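PDB 6FN6: fatty acid synthase 1, isoform A from Drosophila melanogaster, which probably catalyses the de novo synthesis of long-chain saturated fatty acids from acetyl-CoA and malonyl-CoA with NADPH, here represented by its dehydratase-enoylreductase-ketoreductase region. Local coordinates for residues Ile405-Leu410 with Ala436-Val441; Leu117-Pro122 with Pro224-Ser229; Gly708-Ile713 with Thr734-Val739; Phe1045-Cys1050 with Glu1086-Ser1091. All blocks are in the same frame, centred on the assembly; numbering follows the deposited sequence.

Contact 1. Residues Ile405-Leu410 with Ala436-Val441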
# COMPACT_ATOMS: atom_id res chain seq x y z
N ILE A 405 -45.46 -33.83 -53.67
CA ILE A 405 -44.11 -34.30 -53.40
C ILE A 405 -44.21 -35.77 -52.99
O ILE A 405 -44.62 -36.08 -51.88
CB ILE A 405 -43.40 -33.47 -52.32
CG1 ILE A 405 -43.53 -31.97 -52.62
CG2 ILE A 405 -41.93 -33.86 -52.23
CD1 ILE A 405 -42.99 -31.07 -51.52
N LEU A 406 -43.85 -36.66 -53.91
CA LEU A 406 -44.00 -38.09 -53.67
C LEU A 406 -42.66 -38.81 -53.69
O LEU A 406 -41.98 -38.85 -54.72
CB LEU A 406 -44.94 -38.70 -54.72
CG LEU A 406 -46.29 -38.00 -54.89
CD1 LEU A 406 -47.06 -38.60 -56.05
CD2 LEU A 406 -47.12 -38.09 -53.61
N GLU A 407 -42.28 -39.37 -52.55
CA GLU A 407 -41.10 -40.22 -52.47
C GLU A 407 -41.53 -41.64 -52.79
O GLU A 407 -42.42 -42.19 -52.14
CB GLU A 407 -40.43 -40.14 -51.10
CG GLU A 407 -39.34 -41.18 -50.87
CD GLU A 407 -38.55 -40.94 -49.58
OE1 GLU A 407 -38.55 -39.80 -49.07
OE2 GLU A 407 -37.94 -41.91 -49.08
N GLU A 408 -40.91 -42.24 -53.80
CA GLU A 408 -41.30 -43.56 -54.27
C GLU A 408 -40.09 -44.46 -54.42
O GLU A 408 -38.95 -44.00 -54.45
CB GLU A 408 -42.03 -43.45 -55.61
CG GLU A 408 -43.28 -42.59 -55.59
CD GLU A 408 -44.43 -43.24 -54.86
OE1 GLU A 408 -44.49 -44.49 -54.83
OE2 GLU A 408 -45.28 -42.50 -54.31
N THR A 409 -40.34 -45.77 -54.49
CA THR A 409 -39.29 -46.71 -54.84
C THR A 409 -39.15 -46.72 -56.36
O THR A 409 -40.15 -46.74 -57.08
CB THR A 409 -39.59 -48.13 -54.34
OG1 THR A 409 -40.76 -48.64 -54.99
CG2 THR A 409 -39.82 -48.12 -52.83
N LEU A 410 -37.91 -46.69 -56.84
CA LEU A 410 -37.65 -46.55 -58.27
C LEU A 410 -38.27 -47.66 -59.12
O LEU A 410 -38.93 -47.37 -60.12
CB LEU A 410 -36.14 -46.50 -58.52
CG LEU A 410 -35.69 -46.22 -59.96
CD1 LEU A 410 -36.36 -44.97 -60.53
CD2 LEU A 410 -34.19 -46.09 -60.03
N ALA A 436 -30.23 -45.20 -55.48
CA ALA A 436 -30.93 -46.07 -56.42
C ALA A 436 -32.08 -46.70 -55.66
O ALA A 436 -32.11 -46.65 -54.43
CB ALA A 436 -30.00 -47.11 -57.00
N THR A 437 -33.03 -47.28 -56.38
CA THR A 437 -34.21 -47.89 -55.77
C THR A 437 -35.18 -46.87 -55.17
O THR A 437 -36.25 -47.25 -54.68
CB THR A 437 -33.84 -48.91 -54.65
OG1 THR A 437 -32.93 -48.32 -53.72
CG2 THR A 437 -33.23 -50.17 -55.25
N ARG A 438 -34.84 -45.59 -55.19
CA ARG A 438 -35.75 -44.56 -54.68
C ARG A 438 -35.62 -43.26 -55.47
O ARG A 438 -34.57 -42.96 -56.03
CB ARG A 438 -35.52 -44.29 -53.20
CG ARG A 438 -36.07 -45.37 -52.28
CD ARG A 438 -36.33 -44.84 -50.88
NE ARG A 438 -37.10 -45.78 -50.08
CZ ARG A 438 -38.43 -45.81 -50.01
NH1 ARG A 438 -39.16 -44.95 -50.71
NH2 ARG A 438 -39.03 -46.71 -49.25
N VAL A 439 -36.72 -42.50 -55.51
CA VAL A 439 -36.77 -41.27 -56.28
C VAL A 439 -37.76 -40.28 -55.65
O VAL A 439 -38.79 -40.69 -55.12
CB VAL A 439 -37.15 -41.56 -57.76
CG1 VAL A 439 -38.52 -42.23 -57.84
CG2 VAL A 439 -37.13 -40.28 -58.58
N LEU A 440 -37.43 -39.00 -55.71
CA LEU A 440 -38.36 -37.96 -55.27
C LEU A 440 -39.04 -37.35 -56.50
O LEU A 440 -38.37 -36.83 -57.40
CB LEU A 440 -37.64 -36.88 -54.46
CG LEU A 440 -38.53 -35.88 -53.72
CD1 LEU A 440 -39.35 -36.56 -52.63
CD2 LEU A 440 -37.71 -34.73 -53.14
N VAL A 441 -40.37 -37.42 -56.53
CA VAL A 441 -41.13 -36.96 -57.69
C VAL A 441 -41.98 -35.75 -57.32
O VAL A 441 -42.77 -35.80 -56.37
CB VAL A 441 -42.01 -38.09 -58.25
CG1 VAL A 441 -42.73 -37.64 -59.51
CG2 VAL A 441 -41.17 -39.34 -58.53
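Residues Leu406-Glu408 and Val439-Val441 run antiparallel as neighbouring strands, their axes 4.6 Å apart at closest approach, with Leu406-Val441 and Glu408-Val439 as hydrogen-bonded pairs and Glu407-Leu440 as the non-hydrogen-bonded pair between them. The strand order of the whole sheet, in which strand 438-445 runs antiparallel to its neighbours, is that of a class I methyltransferase fold, consistent with the inactive pseudo-methyltransferase domain of animal fatty acid synthases. Each hydrogen-bonded pair has two backbone bonds, among them Leu406 N to Val441 O at 2.8 Å and Glu408 N to Val439 O at 2.9 Å. On the face that carries Glu407 and Leu440, Leu440 CD1 meets Ile405 CG2 at 3.8 Å and also reaches Glu407 CB. Glu407 sends its extended chain toward Arg438, but the salt bridge is long, OE2 to NH1 3.7 Å; the carboxylate and guanidinium planes stand 76° apart and no N-H points at the oxygen. The other carboxylate oxygen of Glu407 is paired with Arg283 of helix 279-296, which packs on this face. Glu408 turns to the reverse face, where its carboxylate accepts bonds from Leu383 and Ser384 and Tyr413 packs beside Val439. Near the start of helix 410-423, Leu410 N bonds to Thr437 O from above the carbonyl plane, while the methyl CG2 of Thr409 lies over one face of the Arg438 guanidinium, 3.9 Å from CZ and offset toward its rim.

Contact 2. Residues Leu117-Pro122 with Pro224-Ser229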
# COMPACT_ATOMS: atom_id res chain seq x y z
N LEU A 117 -2.41 25.29 -18.98
CA LEU A 117 -2.21 24.60 -20.25
C LEU A 117 -2.78 25.42 -21.41
O LEU A 117 -3.90 25.92 -21.35
CB LEU A 117 -2.87 23.22 -20.21
CG LEU A 117 -2.20 22.21 -19.28
CD1 LEU A 117 -3.12 21.03 -19.03
CD2 LEU A 117 -0.86 21.75 -19.82
N GLU A 118 -1.98 25.54 -22.47
CA GLU A 118 -2.40 26.26 -23.67
C GLU A 118 -2.88 25.29 -24.75
O GLU A 118 -2.45 24.14 -24.79
CB GLU A 118 -1.26 27.12 -24.20
CG GLU A 118 -1.00 28.39 -23.40
CD GLU A 118 -2.10 29.42 -23.58
OE1 GLU A 118 -3.04 29.16 -24.36
OE2 GLU A 118 -2.02 30.49 -22.95
N GLU A 119 -3.77 25.77 -25.61
CA GLU A 119 -4.35 24.95 -26.67
C GLU A 119 -3.28 24.34 -27.58
O GLU A 119 -2.23 24.94 -27.81
CB GLU A 119 -5.32 25.78 -27.51
CG GLU A 119 -6.60 26.15 -26.79
CD GLU A 119 -7.63 26.79 -27.71
OE1 GLU A 119 -7.92 26.20 -28.78
OE2 GLU A 119 -8.14 27.88 -27.38
N GLN A 120 -3.56 23.15 -28.08
CA GLN A 120 -2.67 22.46 -29.00
C GLN A 120 -3.03 22.80 -30.45
O GLN A 120 -4.17 23.16 -30.74
CB GLN A 120 -2.72 20.95 -28.79
CG GLN A 120 -2.15 20.48 -27.47
CD GLN A 120 -2.44 19.01 -27.19
OE1 GLN A 120 -1.54 18.18 -27.18
NE2 GLN A 120 -3.71 18.69 -26.97
N THR A 121 -2.06 22.68 -31.35
CA THR A 121 -2.31 22.87 -32.77
C THR A 121 -2.96 21.61 -33.34
O THR A 121 -2.41 20.52 -33.20
CB THR A 121 -1.02 23.17 -33.55
OG1 THR A 121 -0.30 24.24 -32.92
CG2 THR A 121 -1.35 23.56 -34.98
N PRO A 122 -4.14 21.76 -33.97
CA PRO A 122 -4.81 20.56 -34.51
C PRO A 122 -3.93 19.76 -35.47
O PRO A 122 -3.14 20.34 -36.20
CB PRO A 122 -6.02 21.14 -35.26
CG PRO A 122 -6.29 22.45 -34.60
CD PRO A 122 -4.94 22.98 -34.19
N PRO A 224 -13.85 23.91 -26.74
CA PRO A 224 -12.62 23.16 -27.04
C PRO A 224 -12.29 22.08 -26.02
O PRO A 224 -12.43 22.31 -24.81
CB PRO A 224 -11.53 24.24 -27.04
CG PRO A 224 -12.24 25.53 -27.15
CD PRO A 224 -13.57 25.33 -26.50
N VAL A 225 -11.86 20.91 -26.49
CA VAL A 225 -11.38 19.85 -25.61
C VAL A 225 -9.95 19.49 -26.02
O VAL A 225 -9.63 19.44 -27.20
CB VAL A 225 -12.31 18.62 -25.64
CG1 VAL A 225 -12.39 18.03 -27.04
CG2 VAL A 225 -11.84 17.57 -24.64
N GLN A 226 -9.10 19.24 -25.03
CA GLN A 226 -7.69 18.96 -25.26
C GLN A 226 -7.27 17.65 -24.63
O GLN A 226 -7.74 17.29 -23.55
CB GLN A 226 -6.82 20.10 -24.73
CG GLN A 226 -7.19 21.48 -25.25
CD GLN A 226 -6.87 21.65 -26.72
OE1 GLN A 226 -5.98 20.99 -27.25
NE2 GLN A 226 -7.59 22.54 -27.38
N TRP A 227 -6.38 16.93 -25.31
CA TRP A 227 -5.81 15.70 -24.77
C TRP A 227 -4.29 15.75 -24.83
O TRP A 227 -3.70 15.69 -25.91
CB TRP A 227 -6.33 14.48 -25.54
CG TRP A 227 -5.51 13.24 -25.33
CD1 TRP A 227 -4.86 12.52 -26.29
CD2 TRP A 227 -5.23 12.58 -24.09
NE1 TRP A 227 -4.21 11.45 -25.73
CE2 TRP A 227 -4.42 11.47 -24.38
CE3 TRP A 227 -5.59 12.83 -22.76
CZ2 TRP A 227 -3.96 10.60 -23.38
CZ3 TRP A 227 -5.14 11.96 -21.78
CH2 TRP A 227 -4.33 10.86 -22.09
N TYR A 228 -3.67 15.89 -23.66
CA TYR A 228 -2.22 15.91 -23.54
C TYR A 228 -1.71 14.54 -23.11
O TYR A 228 -1.82 14.16 -21.94
CB TYR A 228 -1.78 16.98 -22.54
CG TYR A 228 -2.39 18.33 -22.79
CD1 TYR A 228 -3.62 18.67 -22.24
CD2 TYR A 228 -1.75 19.28 -23.57
CE1 TYR A 228 -4.19 19.91 -22.47
CE2 TYR A 228 -2.31 20.53 -23.80
CZ TYR A 228 -3.53 20.83 -23.25
OH TYR A 228 -4.09 22.07 -23.47
N SER A 229 -1.15 13.79 -24.06
CA SER A 229 -0.77 12.40 -23.83
C SER A 229 0.43 12.25 -22.87
O SER A 229 0.52 11.25 -22.15
CB SER A 229 -0.45 11.72 -25.16
OG SER A 229 0.59 12.40 -25.85
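Tyr228 fits between Leu117 and Gln120 of the loop 117-122, and this is the tight part of the contact. Leu117 CD1 approaches one ring face off-centre in a CH-pi contact, 4.2 Å from the ring centroid. Over the opposite face, offset toward the rim, lies the Gln120 amide, turned 24° from the ring plane, with CD 3.7 Å from Tyr228 CE2. The phenol completes the grip by donating from OH to Glu118 O at 3.0 Å, the oxygen lying at the ring edge. Gln120 has its CD extended from the backbone (chi2 170°), and its NE2 makes two bonds in its amide plane: to Gln226 OE1, nearly straight at 3.2 Å, and to Trp227 O, approached from above the carbonyl plane. Gln226 OE1 takes a second, weak bond from Gln120 N. The other side is looser: Glu119 brushes the Gln226 amide, CG to NE2 3.8 Å, and the exposed, poorly ordered Glu118 points its CB away. Leu117 also packs on Lys235 of strand 233-236 and on Arg774 of the second subunit. The contact joins a probable linker between two predicted hotdog folds to strand 223-228, consistent with a double-hotdog dehydratase.

Contact 3. Residues Gly708-Ile713 with Thr734-Val739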
# COMPACT_ATOMS: atom_id res chain seq x y z
N GLY A 708 22.04 -19.50 2.70
CA GLY A 708 21.76 -19.40 4.12
C GLY A 708 20.55 -18.56 4.45
O GLY A 708 20.07 -18.56 5.59
N GLU A 709 20.05 -17.82 3.46
CA GLU A 709 18.88 -16.97 3.66
C GLU A 709 17.61 -17.82 3.73
O GLU A 709 17.61 -18.99 3.36
CB GLU A 709 18.75 -15.94 2.54
CG GLU A 709 19.82 -14.86 2.56
CD GLU A 709 19.54 -13.74 1.58
OE1 GLU A 709 19.10 -14.03 0.45
OE2 GLU A 709 19.78 -12.56 1.93
N LYS A 710 16.53 -17.21 4.21
CA LYS A 710 15.23 -17.86 4.28
C LYS A 710 14.30 -17.31 3.20
O LYS A 710 14.17 -16.09 3.07
CB LYS A 710 14.59 -17.67 5.66
CG LYS A 710 15.46 -18.10 6.84
CD LYS A 710 14.83 -17.67 8.16
CE LYS A 710 15.65 -18.12 9.35
NZ LYS A 710 15.12 -17.56 10.63
N ILE A 711 13.67 -18.19 2.44
CA ILE A 711 12.75 -17.75 1.40
C ILE A 711 11.40 -18.45 1.52
O ILE A 711 11.33 -19.66 1.75
CB ILE A 711 13.34 -17.97 -0.01
CG1 ILE A 711 12.43 -17.34 -1.07
CG2 ILE A 711 13.51 -19.46 -0.29
CD1 ILE A 711 13.09 -17.15 -2.42
N LEU A 712 10.33 -17.68 1.34
CA LEU A 712 8.98 -18.21 1.34
C LEU A 712 8.48 -18.34 -0.09
O LEU A 712 8.20 -17.35 -0.75
CB LEU A 712 8.04 -17.30 2.15
CG LEU A 712 6.55 -17.67 2.13
CD1 LEU A 712 6.33 -19.06 2.70
CD2 LEU A 712 5.73 -16.64 2.88
N ILE A 713 8.38 -19.59 -0.55
CA ILE A 713 7.88 -19.87 -1.90
C ILE A 713 6.43 -20.33 -1.82
O ILE A 713 6.15 -21.46 -1.43
CB ILE A 713 8.73 -20.95 -2.61
CG1 ILE A 713 10.23 -20.70 -2.42
CG2 ILE A 713 8.36 -21.02 -4.08
CD1 ILE A 713 10.75 -19.48 -3.11
N THR A 734 17.17 -21.70 3.18
CA THR A 734 16.11 -22.36 3.94
C THR A 734 14.78 -22.01 3.28
O THR A 734 14.48 -20.84 3.05
CB THR A 734 16.12 -21.94 5.42
OG1 THR A 734 17.31 -22.44 6.06
CG2 THR A 734 14.89 -22.47 6.15
N VAL A 735 13.99 -23.03 2.97
CA VAL A 735 12.77 -22.84 2.21
C VAL A 735 11.52 -23.09 3.04
O VAL A 735 11.39 -24.10 3.73
CB VAL A 735 12.78 -23.75 0.96
CG1 VAL A 735 11.44 -23.70 0.24
CG2 VAL A 735 13.89 -23.33 0.01
N PHE A 736 10.60 -22.13 2.97
CA PHE A 736 9.24 -22.31 3.46
C PHE A 736 8.30 -22.34 2.25
O PHE A 736 8.55 -21.65 1.26
CB PHE A 736 8.85 -21.18 4.42
CG PHE A 736 9.63 -21.17 5.70
CD1 PHE A 736 9.17 -21.88 6.80
CD2 PHE A 736 10.82 -20.46 5.81
CE1 PHE A 736 9.89 -21.88 7.99
CE2 PHE A 736 11.54 -20.46 6.99
CZ PHE A 736 11.07 -21.17 8.08
N THR A 737 7.26 -23.16 2.31
CA THR A 737 6.30 -23.22 1.21
C THR A 737 4.87 -23.43 1.68
O THR A 737 4.61 -23.64 2.87
CB THR A 737 6.64 -24.35 0.22
OG1 THR A 737 6.60 -25.62 0.89
CG2 THR A 737 8.00 -24.15 -0.39
N THR A 738 3.95 -23.36 0.73
CA THR A 738 2.54 -23.63 0.98
C THR A 738 1.98 -24.52 -0.12
O THR A 738 2.51 -24.55 -1.24
CB THR A 738 1.73 -22.32 1.08
OG1 THR A 738 2.02 -21.49 -0.05
CG2 THR A 738 2.08 -21.58 2.36
N VAL A 739 0.91 -25.24 0.18
CA VAL A 739 0.31 -26.17 -0.77
C VAL A 739 -1.21 -26.11 -0.69
O VAL A 739 -1.78 -25.74 0.33
CB VAL A 739 0.79 -27.61 -0.52
CG1 VAL A 739 2.26 -27.74 -0.85
CG2 VAL A 739 0.51 -28.03 0.92
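Leu712 and Phe736 meet at about a right angle on one face of a parallel strand pair, with Leu712 CD1 3.7 Å from Phe736 CB. With CG anti to the backbone N (chi1 174°), Leu712 leans toward the neighbouring strand. On the same face Lys710 and Thr734 run alongside in the same direction, CG to CB 4.1 Å, and Lys710 CB sits at the edge of the Phe736 ring. The reverse face holds branched aliphatics: Ile711 and Val735 keep abreast, touching through their CG2 methyls at 3.9 Å, whereas Ile713 lies at a slant to Val735, CG1 to CG1 4.2 Å. Backbone bonds zip the strands together from Glu709 O to Ile713 N, the latter bonded to Phe736 O at 2.7 Å. In this beta-alpha-beta unit, the connecting helix 719-731 packs with Ala724 on Ile713, Ala728 and Leu729 on Val735, and Ile725 on Thr737. A GxGxxG-like sequence spans the turn into that helix, consistent with the Rossmann-type nucleotide-binding half of medium-chain dehydrogenases, and here probably the NADPH side of the enoylreductase. Strand 781-786 flanks strand 710-713 on its other edge, while helix 742-751 reaches Thr737 and Val739 through Leu748.

Contact 4. Residues Phe1045-Cys1050 with Glu1086-Ser1091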
# COMPACT_ATOMS: atom_id res chain seq x y z
N PHE A 1045 -10.33 -6.91 -69.60
CA PHE A 1045 -8.92 -6.51 -69.66
C PHE A 1045 -8.06 -7.19 -68.60
O PHE A 1045 -6.85 -7.33 -68.78
CB PHE A 1045 -8.80 -5.00 -69.52
CG PHE A 1045 -9.38 -4.23 -70.68
CD1 PHE A 1045 -8.77 -4.28 -71.92
CD2 PHE A 1045 -10.53 -3.48 -70.52
CE1 PHE A 1045 -9.30 -3.58 -72.99
CE2 PHE A 1045 -11.06 -2.78 -71.59
CZ PHE A 1045 -10.44 -2.83 -72.82
N SER A 1046 -8.67 -7.61 -67.49
CA SER A 1046 -7.92 -8.30 -66.44
C SER A 1046 -7.40 -9.64 -66.97
O SER A 1046 -6.34 -10.10 -66.56
CB SER A 1046 -8.79 -8.51 -65.20
OG SER A 1046 -9.91 -9.33 -65.48
N ARG A 1047 -8.16 -10.25 -67.87
CA ARG A 1047 -7.76 -11.51 -68.49
C ARG A 1047 -6.39 -11.37 -69.16
O ARG A 1047 -5.60 -12.32 -69.16
CB ARG A 1047 -8.79 -11.97 -69.53
CG ARG A 1047 -10.15 -12.32 -68.95
CD ARG A 1047 -11.10 -12.76 -70.05
NE ARG A 1047 -12.48 -12.89 -69.57
CZ ARG A 1047 -13.40 -13.67 -70.14
NH1 ARG A 1047 -13.10 -14.40 -71.21
NH2 ARG A 1047 -14.63 -13.71 -69.64
N ASP A 1048 -6.13 -10.21 -69.73
CA ASP A 1048 -4.88 -9.96 -70.44
C ASP A 1048 -3.79 -9.43 -69.50
O ASP A 1048 -2.63 -9.84 -69.59
CB ASP A 1048 -5.10 -8.95 -71.58
CG ASP A 1048 -6.13 -9.43 -72.59
OD1 ASP A 1048 -6.23 -10.66 -72.80
OD2 ASP A 1048 -6.83 -8.58 -73.18
N ILE A 1049 -4.17 -8.53 -68.61
CA ILE A 1049 -3.22 -7.82 -67.77
C ILE A 1049 -2.89 -8.61 -66.50
O ILE A 1049 -1.73 -8.90 -66.22
CB ILE A 1049 -3.75 -6.42 -67.40
CG1 ILE A 1049 -4.05 -5.61 -68.66
CG2 ILE A 1049 -2.76 -5.68 -66.51
CD1 ILE A 1049 -4.95 -4.42 -68.43
N CYS A 1050 -3.92 -8.94 -65.74
CA CYS A 1050 -3.73 -9.54 -64.42
C CYS A 1050 -3.55 -11.05 -64.54
O CYS A 1050 -4.53 -11.80 -64.53
CB CYS A 1050 -4.92 -9.21 -63.53
SG CYS A 1050 -5.29 -7.45 -63.51
N GLU A 1086 -20.04 -16.30 -64.38
CA GLU A 1086 -20.24 -17.62 -64.95
C GLU A 1086 -19.37 -17.79 -66.19
O GLU A 1086 -18.67 -18.79 -66.34
CB GLU A 1086 -21.71 -17.85 -65.31
CG GLU A 1086 -22.00 -19.27 -65.79
CD GLU A 1086 -23.43 -19.45 -66.27
OE1 GLU A 1086 -24.04 -18.45 -66.72
OE2 GLU A 1086 -23.94 -20.58 -66.22
N GLN A 1087 -19.42 -16.79 -67.06
CA GLN A 1087 -18.66 -16.83 -68.31
C GLN A 1087 -17.17 -16.90 -68.02
O GLN A 1087 -16.44 -17.65 -68.68
CB GLN A 1087 -18.99 -15.60 -69.17
CG GLN A 1087 -20.36 -15.64 -69.81
CD GLN A 1087 -20.48 -16.72 -70.88
OE1 GLN A 1087 -20.76 -17.88 -70.58
NE2 GLN A 1087 -20.28 -16.33 -72.13
N ARG A 1088 -16.72 -16.12 -67.05
CA ARG A 1088 -15.32 -16.11 -66.66
C ARG A 1088 -14.85 -17.52 -66.29
O ARG A 1088 -13.80 -17.98 -66.75
CB ARG A 1088 -15.09 -15.15 -65.49
CG ARG A 1088 -14.98 -13.68 -65.91
CD ARG A 1088 -14.72 -12.78 -64.70
NE ARG A 1088 -13.48 -13.11 -64.01
CZ ARG A 1088 -12.28 -12.61 -64.32
NH1 ARG A 1088 -12.16 -11.72 -65.30
NH2 ARG A 1088 -11.21 -12.99 -63.64
N GLN A 1089 -15.63 -18.21 -65.46
CA GLN A 1089 -15.28 -19.57 -65.05
C GLN A 1089 -15.26 -20.53 -66.23
O GLN A 1089 -14.42 -21.42 -66.30
CB GLN A 1089 -16.25 -20.08 -63.98
CG GLN A 1089 -16.05 -19.47 -62.61
CD GLN A 1089 -16.59 -20.35 -61.50
OE1 GLN A 1089 -16.81 -21.55 -61.68
NE2 GLN A 1089 -16.80 -19.76 -60.33
N VAL A 1090 -16.21 -20.35 -67.16
CA VAL A 1090 -16.25 -21.18 -68.36
C VAL A 1090 -14.90 -21.07 -69.07
O VAL A 1090 -14.31 -22.08 -69.44
CB VAL A 1090 -17.41 -20.76 -69.29
CG1 VAL A 1090 -17.29 -21.44 -70.66
CG2 VAL A 1090 -18.75 -21.07 -68.66
N SER A 1091 -14.42 -19.85 -69.22
CA SER A 1091 -13.15 -19.60 -69.91
C SER A 1091 -11.94 -19.77 -68.98
O SER A 1091 -10.84 -19.34 -69.31
CB SER A 1091 -13.15 -18.19 -70.52
OG SER A 1091 -14.22 -18.03 -71.43
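Arg1047 and Arg1088 grip one polar atom from two helices: OD1 of Asp1043, a turn before Arg1047, takes a salt bridge from Arg1047 NE and another from Arg1088 NH1. The shared carboxylate probably offsets the repulsion between the two cations, since Arg1047 NE and Arg1088 NH1 are 4.4 Å apart. The two arginines pass alongside, running opposite ways, with guanidinium planes 78° apart, so they do not stack. Arg1047 is extended as far as NE; beyond it, NH2 lies against the aliphatic part of the other arginine, 3.7 Å from Arg1088 CG, while its NH1 comes within 3.8 Å of Ser1091 OG at the helix end. Helices 1034-1049 and 1072-1090 lead into consecutive parallel strands of the ketoreductase domain, a Rossmann-like fold of the short-chain dehydrogenase type, and pack against the same side of its sheet. Their segments here are 33° from parallel, with axes 12.8 Å apart at closest approach, and long side chains bridge that separation. The bend of Arg1088 at chi3 (61°) turns NE out of the line of its chain. That NE bonds to Pro1094 O, and the guanidinium makes a cation-pi contact with Phe1056 of strand 1055-1060. At the edge of that guanidinium, Ser1046 OG lies near the plane, 3.3 Å from Arg1088 NH1, and the same hydroxyl is hydrogen-bonded to Leu1042 O.

In the fold
The four contacts follow one another along the chain without overlap, in the order 2, 1, 3, 4, and each belongs to a different domain: dehydratase, probable pseudo-methyltransferase, enoylreductase and ketoreductase. None touches another. Contacts 1 and 4 are the nearest pair, with centres 41 Å and nearest atoms about 23 Å apart, whereas contacts 1 and 3 are farthest, at 79 Å between centres. Contact 2 is 53 Å from contact 3 and 54 Å from contact 4, centre to centre. It shares the dehydratase with the predicted catalytic residues His24 and Asp175 but lies away from them. Contacts 3 and 4 both belong to Rossmann-like domains on opposite sides of the chain's centre, one within a sheet, the other between helices.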